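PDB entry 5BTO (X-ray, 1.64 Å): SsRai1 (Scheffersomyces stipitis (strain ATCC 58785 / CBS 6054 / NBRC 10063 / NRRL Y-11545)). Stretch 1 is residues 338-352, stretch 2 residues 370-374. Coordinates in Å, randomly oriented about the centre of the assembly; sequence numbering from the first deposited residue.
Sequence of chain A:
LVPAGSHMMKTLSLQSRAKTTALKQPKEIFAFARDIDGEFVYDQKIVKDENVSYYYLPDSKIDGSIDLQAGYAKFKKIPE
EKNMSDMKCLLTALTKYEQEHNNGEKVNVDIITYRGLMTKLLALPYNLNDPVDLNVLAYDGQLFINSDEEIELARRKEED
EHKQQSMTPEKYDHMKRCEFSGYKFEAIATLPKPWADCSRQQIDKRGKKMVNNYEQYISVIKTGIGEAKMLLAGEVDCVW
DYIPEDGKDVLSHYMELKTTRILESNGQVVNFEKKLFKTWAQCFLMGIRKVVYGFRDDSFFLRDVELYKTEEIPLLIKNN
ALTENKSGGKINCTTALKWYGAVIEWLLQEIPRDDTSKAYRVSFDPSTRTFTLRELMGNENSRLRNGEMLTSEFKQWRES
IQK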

# COMPACT_ATOMS: atom_id res chain seq x y z
N LYS A 338 -3.81 1.97 -12.19
CA LYS A 338 -4.39 1.46 -10.94
C LYS A 338 -3.79 2.15 -9.71
O LYS A 338 -4.50 2.43 -8.74
N TRP A 339 -2.48 2.41 -9.74
CA TRP A 339 -1.85 3.20 -8.67
C TRP A 339 -2.46 4.61 -8.61
O TRP A 339 -2.81 5.13 -7.55
N TYR A 340 -2.58 5.25 -9.76
CA TYR A 340 -3.10 6.60 -9.79
C TYR A 340 -4.52 6.64 -9.23
O TYR A 340 -4.88 7.53 -8.46
N GLY A 341 -5.33 5.65 -9.60
CA GLY A 341 -6.69 5.57 -9.10
C GLY A 341 -6.69 5.41 -7.58
O GLY A 341 -7.53 5.98 -6.89
N ALA A 342 -5.73 4.65 -7.07
CA ALA A 342 -5.65 4.45 -5.62
C ALA A 342 -5.31 5.76 -4.90
O ALA A 342 -5.87 6.07 -3.84
N VAL A 343 -4.37 6.51 -5.46
CA VAL A 343 -3.94 7.76 -4.87
C VAL A 343 -5.10 8.76 -4.83
O VAL A 343 -5.36 9.37 -3.79
N ILE A 344 -5.78 8.93 -5.96
CA ILE A 344 -6.87 9.91 -6.02
C ILE A 344 -8.00 9.52 -5.05
O ILE A 344 -8.53 10.36 -4.31
N GLU A 345 -8.37 8.25 -5.05
CA GLU A 345 -9.40 7.77 -4.12
C GLU A 345 -9.00 8.02 -2.65
O GLU A 345 -9.82 8.45 -1.83
N TRP A 346 -7.74 7.74 -2.33
CA TRP A 346 -7.23 7.93 -0.98
C TRP A 346 -7.30 9.40 -0.56
O TRP A 346 -7.75 9.72 0.54
N LEU A 347 -6.86 10.30 -1.43
CA LEU A 347 -6.88 11.72 -1.09
C LEU A 347 -8.30 12.17 -0.79
O LEU A 347 -8.53 12.89 0.18
N LEU A 348 -9.24 11.76 -1.63
CA LEU A 348 -10.63 12.15 -1.42
C LEU A 348 -11.23 11.55 -0.14
O LEU A 348 -12.09 12.16 0.48
N GLN A 349 -10.77 10.36 0.24
CA GLN A 349 -11.23 9.70 1.46
C GLN A 349 -10.64 10.32 2.72
O GLN A 349 -11.31 10.39 3.77
N GLU A 350 -9.40 10.78 2.63
CA GLU A 350 -8.65 11.19 3.83
C GLU A 350 -8.67 12.69 4.13
O GLU A 350 -8.38 13.10 5.26
N ILE A 351 -9.03 13.51 3.15
CA ILE A 351 -9.09 14.95 3.36
C ILE A 351 -10.55 15.38 3.48
O ILE A 351 -11.28 15.31 2.51
N PRO A 352 -10.99 15.79 4.69
CA PRO A 352 -12.39 16.19 4.88
C PRO A 352 -12.79 17.30 3.91
O PRO A 352 -12.14 18.34 3.88
N THR A 370 8.50 6.58 0.74
CA THR A 370 7.23 6.66 1.44
C THR A 370 6.36 7.73 0.79
O THR A 370 6.86 8.77 0.37
N PHE A 371 5.07 7.45 0.72
CA PHE A 371 4.09 8.38 0.18
C PHE A 371 3.19 8.80 1.34
O PHE A 371 2.53 7.96 1.95
N THR A 372 3.18 10.09 1.66
CA THR A 372 2.50 10.54 2.87
C THR A 372 1.58 11.72 2.63
O THR A 372 1.73 12.48 1.66
N LEU A 373 0.62 11.87 3.54
CA LEU A 373 -0.29 12.99 3.59
C LEU A 373 -0.16 13.60 4.98
O LEU A 373 -0.38 12.92 5.97
N ARG A 374 0.20 14.88 5.03
CA ARG A 374 0.45 15.56 6.30
C ARG A 374 -0.37 16.84 6.40
O ARG A 374 -0.48 17.59 5.43

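The contact between helix 338-350 and strand 370-374 of SsRai1 is an apolar helix-on-strand packing, in which two alternate strand side chains fill the space between the backbones and no hydrogen bond crosses from one segment to the other. It illustrates a general principle: a helix lying along a β-strand is held by side chains that recur every second residue on the strand and every three or four residues on the helix. Here the two run in nearly the same direction, 24° apart, with their axes 10.8 Å apart at closest approach, a gap that side chains must bridge.

The strand supplies its share through simple alternation. Phe 371 and Leu 373 point toward the helix and are buried, whereas Thr 372 between them points away and offers little more than backbone, its C atom lying 4.4 Å from CH2 of Trp 346. On the helix, Trp 339, Val 343, Trp 346, Leu 347 and Glu 350 follow the spacing of successive turns, and Ile 351 extends the series just past the helical end.

Phe 371, with chi1 t, meets three helix residues. The benzo edge of Trp 339 is directed at one face of the phenylalanine ring; the planes stand at 89°, the centroids of the two six-membered rings are 5.3 Å apart, and Trp 339 CZ2 comes within 3.9 Å of Phe 371 CD2. This is a classic edge-to-face pair. The CA-to-CB bond of Trp 339 points sideways, but its t rotamer and long ring system carry the far end to the strand, while NE1 finds a hydrogen bond elsewhere in the structure. Val 343, also t, points toward the strand and sets CG1 3.9 Å from Phe 371 CZ. Trp 346 then approaches the edge of the phenylalanine, its CZ3 lying 4.1 Å from Phe 371 CE1.

Trp 346, t at chi1 and pointing toward the strand, links the two inward strand residues, because its CH2 also reaches to 3.5 Å from CB of Leu 373. That leucine, with chi1 t and chi2 p, has the largest covered area of any residue in the contact. Its CD1 lies 4.2 Å from Leu 347 CD2 and 4.0 Å from Ile 351 CD1. Both partners adopt the m,t rotamer, and both start sideways before their ends come nearer to the strand, so methyl groups meet methyl groups.

Glu 350 shows how a charged residue can border such a core. Its CB points toward the strand and lies 3.6 Å from CD2 of Leu 373, but the m,m rotamer leads the end of the side chain away, and OE1 is hydrogen-bonded elsewhere in the structure. The aliphatic root thus packs against leucine while the carboxylate stays out of the apolar contact. Trp 339 NE1 and Glu 350 OE1 find their partners elsewhere in the structure, and the contact, which buries 369 Å² over both sides, is made by the packing of apolar groups.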

# COMPACT_ATOMS: atom_id res chain seq x y z
CB LYS A 338 -4.23 -0.06 -10.84
CG LYS A 338 -5.05 -0.86 -11.86
CD LYS A 338 -4.68 -2.33 -11.79
CE LYS A 338 -5.31 -3.12 -12.92
NZ LYS A 338 -4.83 -4.54 -12.95
CB TRP A 339 -0.33 3.26 -8.87
CG TRP A 339 0.32 4.45 -8.22
CD1 TRP A 339 0.80 5.58 -8.85
CD2 TRP A 339 0.55 4.65 -6.82
NE1 TRP A 339 1.32 6.45 -7.92
CE2 TRP A 339 1.19 5.90 -6.67
CE3 TRP A 339 0.30 3.88 -5.67
CZ2 TRP A 339 1.57 6.42 -5.43
CZ3 TRP A 339 0.68 4.39 -4.43
CH2 TRP A 339 1.31 5.65 -4.32
CB TYR A 340 -3.06 7.10 -11.24
CG TYR A 340 -3.63 8.47 -11.45
CD1 TYR A 340 -3.04 9.59 -10.87
CD2 TYR A 340 -4.73 8.66 -12.28
CE1 TYR A 340 -3.55 10.87 -11.08
CE2 TYR A 340 -5.25 9.92 -12.50
CZ TYR A 340 -4.66 11.02 -11.89
OH TYR A 340 -5.17 12.27 -12.12
CB ALA A 342 -4.59 3.35 -5.27
CB VAL A 343 -2.80 8.41 -5.67
CG1 VAL A 343 -2.52 9.82 -5.15
CG2 VAL A 343 -1.56 7.54 -5.63
CB ILE A 344 -7.42 10.06 -7.44
CG1 ILE A 344 -6.34 10.63 -8.38
CG2 ILE A 344 -8.64 10.97 -7.45
CD1 ILE A 344 -5.77 11.96 -7.96
CB GLU A 345 -9.67 6.29 -4.34
CG GLU A 345 -10.76 5.71 -3.45
CD GLU A 345 -10.83 4.19 -3.55
OE1 GLU A 345 -9.82 3.54 -3.21
OE2 GLU A 345 -11.87 3.65 -3.98
CB TRP A 346 -5.79 7.41 -0.91
CG TRP A 346 -5.18 7.35 0.45
CD1 TRP A 346 -5.56 6.55 1.49
CD2 TRP A 346 -4.03 8.08 0.90
NE1 TRP A 346 -4.72 6.75 2.57
CE2 TRP A 346 -3.77 7.68 2.23
CE3 TRP A 346 -3.20 9.03 0.31
CZ2 TRP A 346 -2.72 8.20 2.98
CZ3 TRP A 346 -2.14 9.55 1.05
CH2 TRP A 346 -1.92 9.13 2.39
CB LEU A 347 -6.27 12.59 -2.18
CG LEU A 347 -4.78 12.37 -2.41
CD1 LEU A 347 -4.30 13.23 -3.57
CD2 LEU A 347 -3.99 12.69 -1.14
CB LEU A 348 -11.49 11.85 -2.65
CG LEU A 348 -11.20 12.77 -3.83
CD1 LEU A 348 -11.90 12.30 -5.10
CD2 LEU A 348 -11.56 14.21 -3.52
CB GLN A 349 -10.89 8.21 1.43
CG GLN A 349 -11.80 7.36 0.56
CD GLN A 349 -11.43 5.88 0.62
OE1 GLN A 349 -10.62 5.47 1.45
NE2 GLN A 349 -12.03 5.08 -0.26
CB GLU A 350 -7.20 10.70 3.73
CG GLU A 350 -7.07 9.19 3.67
CD GLU A 350 -7.65 8.51 4.89
OE1 GLU A 350 -7.61 9.10 5.99
OE2 GLU A 350 -8.17 7.39 4.75
CB ILE A 351 -8.41 15.72 2.20
CG1 ILE A 351 -6.93 15.34 2.09
CG2 ILE A 351 -8.56 17.23 2.39
CD1 ILE A 351 -6.22 15.93 0.90
CB PRO A 352 -12.43 16.69 6.33
CG PRO A 352 -11.31 15.96 7.00
CD PRO A 352 -10.22 15.82 5.95
CB THR A 370 7.41 6.95 2.94
OG1 THR A 370 7.95 8.26 3.13
CG2 THR A 370 8.36 5.93 3.56
CB PHE A 371 3.26 7.69 -0.89
CG PHE A 371 2.44 8.63 -1.74
CD1 PHE A 371 1.19 9.05 -1.31
CD2 PHE A 371 2.91 9.07 -2.96
CE1 PHE A 371 0.42 9.90 -2.09
CE2 PHE A 371 2.15 9.93 -3.74
CZ PHE A 371 0.90 10.35 -3.30
CB THR A 372 3.50 10.94 3.97
OG1 THR A 372 4.34 12.00 3.49
CG2 THR A 372 4.35 9.74 4.40
CB LEU A 373 -1.72 12.50 3.38
CG LEU A 373 -2.88 13.49 3.53
CD1 LEU A 373 -2.82 14.59 2.47
CD2 LEU A 373 -4.22 12.75 3.47
CB ARG A 374 1.95 15.88 6.40
CG ARG A 374 2.32 16.86 7.48
CD ARG A 374 3.83 16.90 7.63
NE ARG A 374 4.50 17.55 6.51
CZ ARG A 374 4.76 18.85 6.46
NH1 ARG A 374 4.40 19.64 7.46
NH2 ARG A 374 5.39 19.37 5.41